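Local coordinates for core protein P7 (Pseudomonas phage phi12, PDB 2Q82) that is a core protein of the phage particle, probably a structural and assembly component of the polymerase complex, at residues 43-48 with 64-69; 86-91 with 110-115. All blocks are in the same frame, centred on the assembly; numbering follows the deposited sequence.

Contact 1: 43-48 with 64-69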
loop_
_atom_site.group_PDB
_atom_site.type_symbol
_atom_site.label_atom_id
_atom_site.label_comp_id
_atom_site.label_asym_id
_atom_site.label_seq_id
_atom_site.Cartn_x
_atom_site.Cartn_y
_atom_site.Cartn_z
ATOM N N VAL A 43 -13.520 5.204 10.396
ATOM C CA VAL A 43 -12.721 6.380 10.142
ATOM C C VAL A 43 -11.376 6.265 10.820
ATOM O O VAL A 43 -11.294 5.845 11.968
ATOM C CB VAL A 43 -13.452 7.610 10.626
ATOM C CG1 VAL A 43 -12.570 8.828 10.512
ATOM C CG2 VAL A 43 -14.710 7.782 9.803
HETATM N N MSE A 44 -10.315 6.666 10.142
HETATM C CA MSE A 44 -9.043 6.459 10.773
HETATM C C MSE A 44 -7.900 7.274 10.207
HETATM O O MSE A 44 -7.688 7.299 8.998
HETATM C CB MSE A 44 -8.738 4.978 10.660
HETATM C CG MSE A 44 -7.517 4.530 11.366
HETATM SE SE MSE A 44 -7.714 3.900 13.210
HETATM C CE MSE A 44 -9.577 4.238 13.679
ATOM N N ARG A 45 -7.156 7.939 11.083
ATOM C CA ARG A 45 -6.033 8.713 10.602
ATOM C C ARG A 45 -4.900 7.755 10.219
ATOM O O ARG A 45 -4.585 6.821 10.956
ATOM C CB ARG A 45 -5.539 9.696 11.658
ATOM C CG ARG A 45 -4.359 10.513 11.178
ATOM C CD ARG A 45 -4.031 11.644 12.114
ATOM N NE ARG A 45 -5.068 12.668 12.148
ATOM C CZ ARG A 45 -5.339 13.508 11.153
ATOM N NH1 ARG A 45 -4.657 13.457 10.020
ATOM N NH2 ARG A 45 -6.285 14.421 11.297
ATOM N N VAL A 46 -4.302 7.982 9.057
ATOM C CA VAL A 46 -3.217 7.131 8.595
ATOM C C VAL A 46 -2.134 7.922 7.898
ATOM O O VAL A 46 -2.345 9.052 7.474
ATOM C CB VAL A 46 -3.675 6.065 7.581
ATOM C CG1 VAL A 46 -4.761 5.207 8.166
ATOM C CG2 VAL A 46 -4.153 6.740 6.294
ATOM N N THR A 47 -0.966 7.300 7.771
ATOM C CA THR A 47 0.136 7.929 7.070
ATOM C C THR A 47 0.791 6.918 6.148
ATOM O O THR A 47 1.710 7.263 5.431
ATOM C CB THR A 47 1.250 8.454 8.003
ATOM O OG1 THR A 47 1.840 7.358 8.709
ATOM C CG2 THR A 47 0.702 9.479 8.975
ATOM N N THR A 48 0.341 5.672 6.174
ATOM C CA THR A 48 0.941 4.683 5.282
ATOM C C THR A 48 -0.136 3.879 4.587
ATOM O O THR A 48 -1.267 3.816 5.055
ATOM C CB THR A 48 1.827 3.680 6.014
ATOM O OG1 THR A 48 0.998 2.753 6.718
ATOM C CG2 THR A 48 2.752 4.389 6.980
ATOM N N GLY A 64 -3.456 14.000 7.087
ATOM C CA GLY A 64 -3.080 15.361 7.431
ATOM C C GLY A 64 -1.646 15.611 6.994
ATOM O O GLY A 64 -1.041 14.837 6.248
ATOM N N ASP A 65 -1.087 16.711 7.467
ATOM C CA ASP A 65 0.267 17.074 7.126
ATOM C C ASP A 65 1.260 15.981 7.347
ATOM O O ASP A 65 2.249 15.913 6.642
ATOM C CB ASP A 65 0.675 18.263 7.958
ATOM C CG ASP A 65 0.110 19.533 7.421
ATOM O OD1 ASP A 65 -1.025 19.574 6.951
ATOM O OD2 ASP A 65 0.800 20.543 7.468
ATOM N N ASP A 66 1.020 15.112 8.319
ATOM C CA ASP A 66 1.976 14.064 8.584
ATOM C C ASP A 66 1.925 12.940 7.562
ATOM O O ASP A 66 2.722 12.016 7.622
ATOM C CB ASP A 66 1.783 13.540 10.010
ATOM C CG ASP A 66 0.433 12.878 10.228
ATOM O OD1 ASP A 66 -0.526 13.194 9.495
ATOM O OD2 ASP A 66 0.347 12.054 11.157
ATOM N N ALA A 67 1.007 13.036 6.605
ATOM C CA ALA A 67 0.876 12.001 5.579
ATOM C C ALA A 67 1.320 12.507 4.218
ATOM O O ALA A 67 0.828 12.067 3.178
ATOM C CB ALA A 67 -0.554 11.514 5.507
ATOM N N GLN A 68 2.257 13.439 4.259
ATOM C CA GLN A 68 2.831 14.049 3.082
ATOM C C GLN A 68 3.188 13.021 2.011
ATOM O O GLN A 68 2.785 13.153 0.857
ATOM C CB GLN A 68 4.077 14.825 3.500
ATOM C CG GLN A 68 4.877 15.391 2.365
ATOM C CD GLN A 68 6.175 16.027 2.827
ATOM O OE1 GLN A 68 7.028 16.367 2.011
ATOM N NE2 GLN A 68 6.331 16.194 4.139
ATOM N N ASP A 69 3.917 11.977 2.388
ATOM C CA ASP A 69 4.318 11.001 1.389
ATOM C C ASP A 69 3.194 10.141 0.835
ATOM O O ASP A 69 3.163 9.840 -0.356
ATOM C CB ASP A 69 5.434 10.111 1.922
ATOM C CG ASP A 69 6.705 10.886 2.200
ATOM O OD1 ASP A 69 7.012 11.816 1.429
ATOM O OD2 ASP A 69 7.391 10.557 3.184
HETATM O O HOH W 1 -2.581 11.688 8.770
#
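At the C-terminal ends of two neighbouring parallel strands, 42-45 and 59-63, the end of the first strand and the turns that follow meet through R45, V46 and T47 on one side and G64, D66 and A67 on the other. No direct hydrogen bond joins the two segments; a shared water does. Water 1 lies 2.9 Å from V46 O and 2.6 Å from D66 OD1, and accepts from G64 N at 3.0 Å. Which acceptors take its protons is not settled. It bridges a carbonyl of one loop to an amide and a carboxylate of the other.

R45 reaches across from the end of its strand. Its CG is anti to the backbone N (chi1 180°), and the chain bends at chi3. R45 NH1 arrives 3.2 Å from G64 N. Both are donors, so this is a close approach and not a bond. G64 N and the water lie at the edge of the guanidinium, in its plane. D66 OD1 is 4.2 Å from R45 NH1, beyond a salt bridge, although the opposite charges should still attract. The other end of the guanidinium is held elsewhere: NH2 donates to the carbonyls of H31 and G33, in the loop after strand 25-30.

In this five-stranded parallel sheet the strand 59-63 runs into a 3-10 turn and then helix 68-76. A67 takes the N-cap position of that helix, and its N bonds to G64 O.

T47 packs on this turn. T47 CG2, anti to the carbonyl carbon, sits 3.4 Å from D66 OD2, and the two side chains cross at about a right angle. A67 CB rests 3.6 Å from V46 O and also touches T47 CA. Farther along, D69 forms a salt bridge with R77 of the second subunit.

Contact 2: 86-91 with 110-115; sequences IRVVDV and VSMVRV
V91 CG2 is anti to its own carbonyl carbon, which brings it 3.6 Å from M112 CB. M112 CG is anti to its backbone N (chi1 -173°) and lies 3.9 Å from V91 CG2. The two side chains lie side by side and point the same way. The selenomethionine chain bends at chi2 (79°), which sets M112 SE 4.1 Å from V88 CG1, again with the side chains alongside each other. I38 and F41 also pack on M112.

The backbones are paired as parallel strands. V110 N donates to R87 O at 2.8 Å, and V89 N donates to V110 O. V88 pairs with V110 and V89 with S111. The two strands are the first and last elements of a beta-alpha-beta unit: strand 84-89, helix 98-103, strand 109-111. Strand 109-111 is outermost in the chain's sheet, and 84-89 pairs on its other edge with 25-30.

The ladder continues into the start of helix 112-127. M112 N donates to V89 O at 2.8 Å in a nearly straight bond (177°), so the strand's last carbonyl takes the first amide of the helix. S111 is the N-cap. S111 OG, anti to the backbone N, accepts a weak bond from V113 N at 3.2 Å. D90 OD2 lies 3.2 Å from S111 OG, a weak bond whose proton is not settled. V113 CG2 touches D90 O.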
loop_
_atom_site.group_PDB
_atom_site.type_symbol
_atom_site.label_atom_id
_atom_site.label_comp_id
_atom_site.label_asym_id
_atom_site.label_seq_id
_atom_site.Cartn_x
_atom_site.Cartn_y
_atom_site.Cartn_z
ATOM N N ILE A 86 -11.000 7.812 -3.661
ATOM C CA ILE A 86 -11.982 8.835 -3.865
ATOM C C ILE A 86 -11.680 9.919 -2.854
ATOM O O ILE A 86 -11.698 9.665 -1.649
ATOM C CB ILE A 86 -13.379 8.293 -3.594
ATOM C CG1 ILE A 86 -13.804 7.332 -4.707
ATOM C CG2 ILE A 86 -14.334 9.433 -3.459
ATOM C CD1 ILE A 86 -15.015 6.469 -4.371
ATOM N N ARG A 87 -11.421 11.127 -3.331
ATOM C CA ARG A 87 -11.120 12.225 -2.434
ATOM C C ARG A 87 -12.408 12.864 -1.939
ATOM O O ARG A 87 -13.215 13.331 -2.738
ATOM C CB ARG A 87 -10.292 13.250 -3.168
ATOM C CG ARG A 87 -10.002 14.478 -2.382
ATOM C CD ARG A 87 -9.201 15.395 -3.252
ATOM N NE ARG A 87 -9.057 16.698 -2.638
ATOM C CZ ARG A 87 -8.638 17.777 -3.284
ATOM N NH1 ARG A 87 -8.320 17.709 -4.568
ATOM N NH2 ARG A 87 -8.550 18.930 -2.642
ATOM N N VAL A 88 -12.604 12.894 -0.625
ATOM C CA VAL A 88 -13.832 13.473 -0.115
ATOM C C VAL A 88 -13.720 14.791 0.609
ATOM O O VAL A 88 -12.764 15.071 1.333
ATOM C CB VAL A 88 -14.592 12.506 0.801
ATOM C CG1 VAL A 88 -14.938 11.256 0.041
ATOM C CG2 VAL A 88 -13.770 12.184 2.035
ATOM N N VAL A 89 -14.748 15.593 0.400
ATOM C CA VAL A 89 -14.842 16.891 1.012
ATOM C C VAL A 89 -16.224 17.094 1.602
ATOM O O VAL A 89 -17.101 16.251 1.483
ATOM C CB VAL A 89 -14.569 18.006 0.004
ATOM C CG1 VAL A 89 -13.115 17.952 -0.425
ATOM C CG2 VAL A 89 -15.499 17.874 -1.198
ATOM N N ASP A 90 -16.388 18.247 2.229
ATOM C CA ASP A 90 -17.631 18.639 2.849
ATOM C C ASP A 90 -17.992 17.762 4.016
ATOM O O ASP A 90 -19.166 17.582 4.313
ATOM C CB ASP A 90 -18.779 18.630 1.844
ATOM C CG ASP A 90 -18.615 19.675 0.766
ATOM O OD1 ASP A 90 -17.961 20.708 1.028
ATOM O OD2 ASP A 90 -19.156 19.472 -0.337
ATOM N N VAL A 91 -16.986 17.185 4.671
ATOM C CA VAL A 91 -17.261 16.372 5.842
ATOM C C VAL A 91 -17.441 17.416 6.936
ATOM O O VAL A 91 -16.610 18.301 7.103
ATOM C CB VAL A 91 -16.103 15.450 6.181
ATOM C CG1 VAL A 91 -16.389 14.753 7.491
ATOM C CG2 VAL A 91 -15.914 14.419 5.061
ATOM N N VAL A 110 -15.073 14.864 -4.101
ATOM C CA VAL A 110 -16.415 14.344 -4.071
ATOM C C VAL A 110 -17.025 14.718 -2.739
ATOM O O VAL A 110 -16.370 14.621 -1.707
ATOM C CB VAL A 110 -16.397 12.848 -4.245
ATOM C CG1 VAL A 110 -17.752 12.270 -3.945
ATOM C CG2 VAL A 110 -15.970 12.527 -5.660
ATOM N N SER A 111 -18.275 15.159 -2.755
ATOM C CA SER A 111 -18.895 15.553 -1.506
ATOM C C SER A 111 -19.366 14.374 -0.683
ATOM O O SER A 111 -20.139 13.535 -1.135
ATOM C CB SER A 111 -20.052 16.521 -1.735
ATOM O OG SER A 111 -20.781 16.705 -0.540
HETATM N N MSE A 112 -18.881 14.321 0.550
HETATM C CA MSE A 112 -19.246 13.243 1.441
HETATM C C MSE A 112 -20.743 13.248 1.726
HETATM O O MSE A 112 -21.328 12.217 2.014
HETATM C CB MSE A 112 -18.507 13.364 2.757
HETATM C CG MSE A 112 -18.733 12.168 3.668
HETATM SE SE MSE A 112 -17.604 10.665 3.108
HETATM C CE MSE A 112 -18.727 9.099 3.475
ATOM N N VAL A 113 -21.349 14.424 1.657
ATOM C CA VAL A 113 -22.779 14.545 1.901
ATOM C C VAL A 113 -23.551 13.762 0.825
ATOM O O VAL A 113 -24.521 13.069 1.109
ATOM C CB VAL A 113 -23.196 15.997 1.886
ATOM C CG1 VAL A 113 -24.711 16.110 1.930
ATOM C CG2 VAL A 113 -22.575 16.710 3.073
ATOM N N ARG A 114 -23.096 13.903 -0.410
ATOM C CA ARG A 114 -23.739 13.188 -1.501
ATOM C C ARG A 114 -23.525 11.708 -1.314
ATOM O O ARG A 114 -24.458 10.935 -1.509
ATOM C CB ARG A 114 -23.132 13.655 -2.821
ATOM C CG ARG A 114 -23.402 12.746 -3.989
ATOM C CD ARG A 114 -24.561 13.167 -4.815
ATOM N NE ARG A 114 -25.683 13.598 -3.999
ATOM C CZ ARG A 114 -26.827 12.932 -3.924
ATOM N NH1 ARG A 114 -26.982 11.817 -4.617
ATOM N NH2 ARG A 114 -27.816 13.399 -3.175
ATOM N N VAL A 115 -22.331 11.290 -0.916
ATOM C CA VAL A 115 -22.060 9.882 -0.692
ATOM C C VAL A 115 -22.990 9.301 0.373
ATOM O O VAL A 115 -23.611 8.259 0.180
ATOM C CB VAL A 115 -20.594 9.693 -0.228
ATOM C CG1 VAL A 115 -20.373 8.281 0.270
ATOM C CG2 VAL A 115 -19.650 10.007 -1.374
#

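How the contacts relate
The contacts come in series along the chain: contact 1 closes before contact 2 opens. Helix 68-76, which starts in contact 1, leads to strand 84-89 of contact 2. Their centres are 18 Å apart, on opposite sides of the chain's centre, and their nearest atoms stay about 8 Å apart. Both belong to one parallel sheet, ordered 42-45, 59-63, 25-30, 84-89, 109-111. Contact 1 joins the end of strand 42-45 and its following loop to the turn after 59-63. Contact 2 pairs 109-111 with 84-89. Together they tie the two outermost strands to their neighbours at opposite ends of the sheet. Contact 1 also adjoins the second subunit; contact 2 does not.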